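Local coordinates for DegV family protein ([Eubacterium] eligens, PDB 5UXY) that binds a long-chain fatty acid between its two domains, as DegV-family (fatty-acid-binding, FakB-like) proteins do, and probably presents it to a fatty acid kinase, at residues A[166-171]-A[262-267]. Residues are numbered along the deposited sequence; the frame is centred on the assembly and turned at random.
Sequences AQNGRV and CSYYAE. With X90 (heptadecanoic acid), chain D.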
# COMPACT_ATOMS: atom_id res chain seq x y z
N ALA A 166 5.62 15.70 1.01
CA ALA A 166 5.35 17.12 1.20
C ALA A 166 5.52 17.89 -0.10
O ALA A 166 4.73 18.78 -0.39
CB ALA A 166 6.27 17.70 2.25
N GLN A 167 6.54 17.55 -0.91
CA GLN A 167 6.73 18.34 -2.13
C GLN A 167 5.64 18.03 -3.14
O GLN A 167 5.40 18.84 -4.03
CB GLN A 167 8.12 18.09 -2.74
CG GLN A 167 8.25 16.77 -3.44
CD GLN A 167 9.52 16.61 -4.28
OE1 GLN A 167 9.78 17.39 -5.20
NE2 GLN A 167 10.28 15.56 -4.00
N ASN A 168 4.96 16.89 -3.00
CA ASN A 168 3.83 16.55 -3.86
C ASN A 168 2.48 16.89 -3.24
O ASN A 168 1.43 16.45 -3.76
CB ASN A 168 3.91 15.06 -4.24
CG ASN A 168 4.98 14.79 -5.30
OD1 ASN A 168 4.78 15.11 -6.49
ND2 ASN A 168 6.09 14.22 -4.90
N GLY A 169 2.48 17.64 -2.15
CA GLY A 169 1.24 18.14 -1.56
C GLY A 169 0.40 17.09 -0.87
O GLY A 169 -0.81 17.26 -0.76
N ARG A 170 1.01 16.02 -0.40
CA ARG A 170 0.25 14.92 0.18
C ARG A 170 0.34 14.86 1.70
O ARG A 170 -0.31 14.03 2.33
CB ARG A 170 0.72 13.61 -0.49
CG ARG A 170 0.00 13.51 -1.84
CD ARG A 170 0.65 12.63 -2.82
NE ARG A 170 -0.32 12.48 -3.90
CZ ARG A 170 -0.07 12.73 -5.18
NH1 ARG A 170 -1.04 12.59 -6.06
NH2 ARG A 170 1.14 13.11 -5.58
N VAL A 171 1.13 15.75 2.30
CA VAL A 171 1.15 15.93 3.75
C VAL A 171 1.47 17.40 4.01
O VAL A 171 2.11 18.05 3.18
CB VAL A 171 2.18 14.97 4.41
CG1 VAL A 171 3.60 15.51 4.26
CG2 VAL A 171 1.86 14.73 5.84
N CYS A 262 5.79 2.91 -3.10
CA CYS A 262 5.86 3.06 -1.65
C CYS A 262 7.27 3.48 -1.22
O CYS A 262 7.43 4.26 -0.28
CB CYS A 262 5.44 1.77 -0.95
SG CYS A 262 3.55 1.55 -1.02
N SER A 263 8.30 2.98 -1.88
CA SER A 263 9.67 3.42 -1.52
C SER A 263 9.84 4.91 -1.74
O SER A 263 10.47 5.60 -0.93
CB SER A 263 10.72 2.62 -2.33
OG SER A 263 10.69 1.25 -1.95
N TYR A 264 9.26 5.43 -2.82
CA TYR A 264 9.39 6.85 -3.10
C TYR A 264 8.73 7.70 -2.00
O TYR A 264 9.33 8.67 -1.52
CB TYR A 264 8.77 7.16 -4.48
CG TYR A 264 8.71 8.62 -4.78
CD1 TYR A 264 9.88 9.28 -5.18
CD2 TYR A 264 7.53 9.36 -4.63
CE1 TYR A 264 9.87 10.67 -5.41
CE2 TYR A 264 7.50 10.75 -4.90
CZ TYR A 264 8.68 11.39 -5.29
OH TYR A 264 8.68 12.74 -5.52
N TYR A 265 7.48 7.35 -1.62
CA TYR A 265 6.73 8.17 -0.66
C TYR A 265 7.05 7.84 0.80
O TYR A 265 7.03 8.75 1.66
CB TYR A 265 5.22 8.01 -0.90
CG TYR A 265 4.76 8.87 -2.04
CD1 TYR A 265 4.92 10.28 -1.96
CD2 TYR A 265 4.21 8.31 -3.20
CE1 TYR A 265 4.51 11.11 -3.02
CE2 TYR A 265 3.80 9.15 -4.28
CZ TYR A 265 3.94 10.53 -4.16
OH TYR A 265 3.59 11.38 -5.18
N ALA A 266 7.37 6.58 1.12
CA ALA A 266 7.77 6.29 2.51
C ALA A 266 9.23 6.65 2.80
O ALA A 266 9.58 6.94 3.96
CB ALA A 266 7.51 4.82 2.83
N GLU A 267 10.07 6.64 1.78
CA GLU A 267 11.50 7.00 1.78
C GLU A 267 12.38 6.02 2.54
O GLU A 267 11.91 5.17 3.28
CB GLU A 267 11.72 8.43 2.27
CG GLU A 267 11.11 9.36 1.26
CD GLU A 267 11.58 10.78 1.42
OE1 GLU A 267 12.80 10.99 1.46
OE2 GLU A 267 10.72 11.69 1.49
O19 X90 D . 0.79 9.84 -8.44
C21 X90 D . -0.14 9.20 -7.86
O21 X90 D . -1.35 9.41 -8.23
C22 X90 D . 0.26 8.25 -6.71
C23 X90 D . 0.27 9.10 -5.42
C24 X90 D . 0.40 8.20 -4.16
C25 X90 D . 0.27 9.12 -2.90
C26 X90 D . 0.21 8.39 -1.55
C27 X90 D . 1.13 7.17 -1.52
C28 X90 D . 1.36 6.67 -0.07
C29 X90 D . 2.62 5.79 0.01
C30 X90 D . 3.32 6.44 2.60
C31 X90 D . 2.49 5.98 3.85
C32 X90 D . 1.09 6.63 3.77
C33 X90 D . -0.03 5.82 4.42
C34 X90 D . -1.40 6.54 4.44
C35 X90 D . -2.37 5.87 3.44
C36 X90 D . -3.75 6.52 3.29
C39 X90 D . 3.12 5.41 1.43
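Tyr264 OH is approached by Asn168 ND2 at 3.0 Å, near the plane of the phenol ring and at its edge. The N-H...O angle of 134° makes this a weak hydrogen bond. The amide plane is turned 65° from the ring, which excludes a stack; ND2 meets the edge of the Tyr264 ring. Gln167 NE2 lies farther from the same hydroxyl, at 3.6 Å. Stronger partners lie outside: Ser58 for the hydroxyl, Asn164 O for Asn168 ND2 and Asn164 OD1 for Gln167 NE2.

Tyr265 is layered between protein and lipid. One face of its ring receives Tyr264 CD2, 3.5 Å above the plane and over its centre, an edge-on approach from the preceding residue. On the opposite face runs the heptadecanoic acid chain, with C25 offset toward the rim. With CG anti to its carbonyl carbon (chi1 -81°), the ring extends toward the helix end at 166-171, where Tyr265 OH lies 3.0 Å from Arg170 NH2.

Arg170 reaches the same lipid by an extended chain from CG to NE. Heptadecanoic acid C23 sits 3.6 Å above the centre of the Arg170 guanidinium. Arg170 CD touches C25 at 3.5 Å, so the lipid methylenes pack on both the guanidinium face and the CD methylene. A hydrogen bond from NE to the carbonyl of Met87 helps fix the guanidinium plane, while Thr60 is hydrogen-bonded to both Tyr265 OH and the fatty acid.

Gly169, with positive phi, closes helix 163-167 in a Schellman motif: Gly169 N bonds Ala166 O at 3.1 Å and Arg170 N reaches Leu165 O. The turn brings Asn168 and Arg170 to the hydroxyl ends of the two tyrosines. The contact thus joins the C-terminal ends of helices 163-167 and 260-266 beside strand 59-61, forming part of the wall of the lipid site.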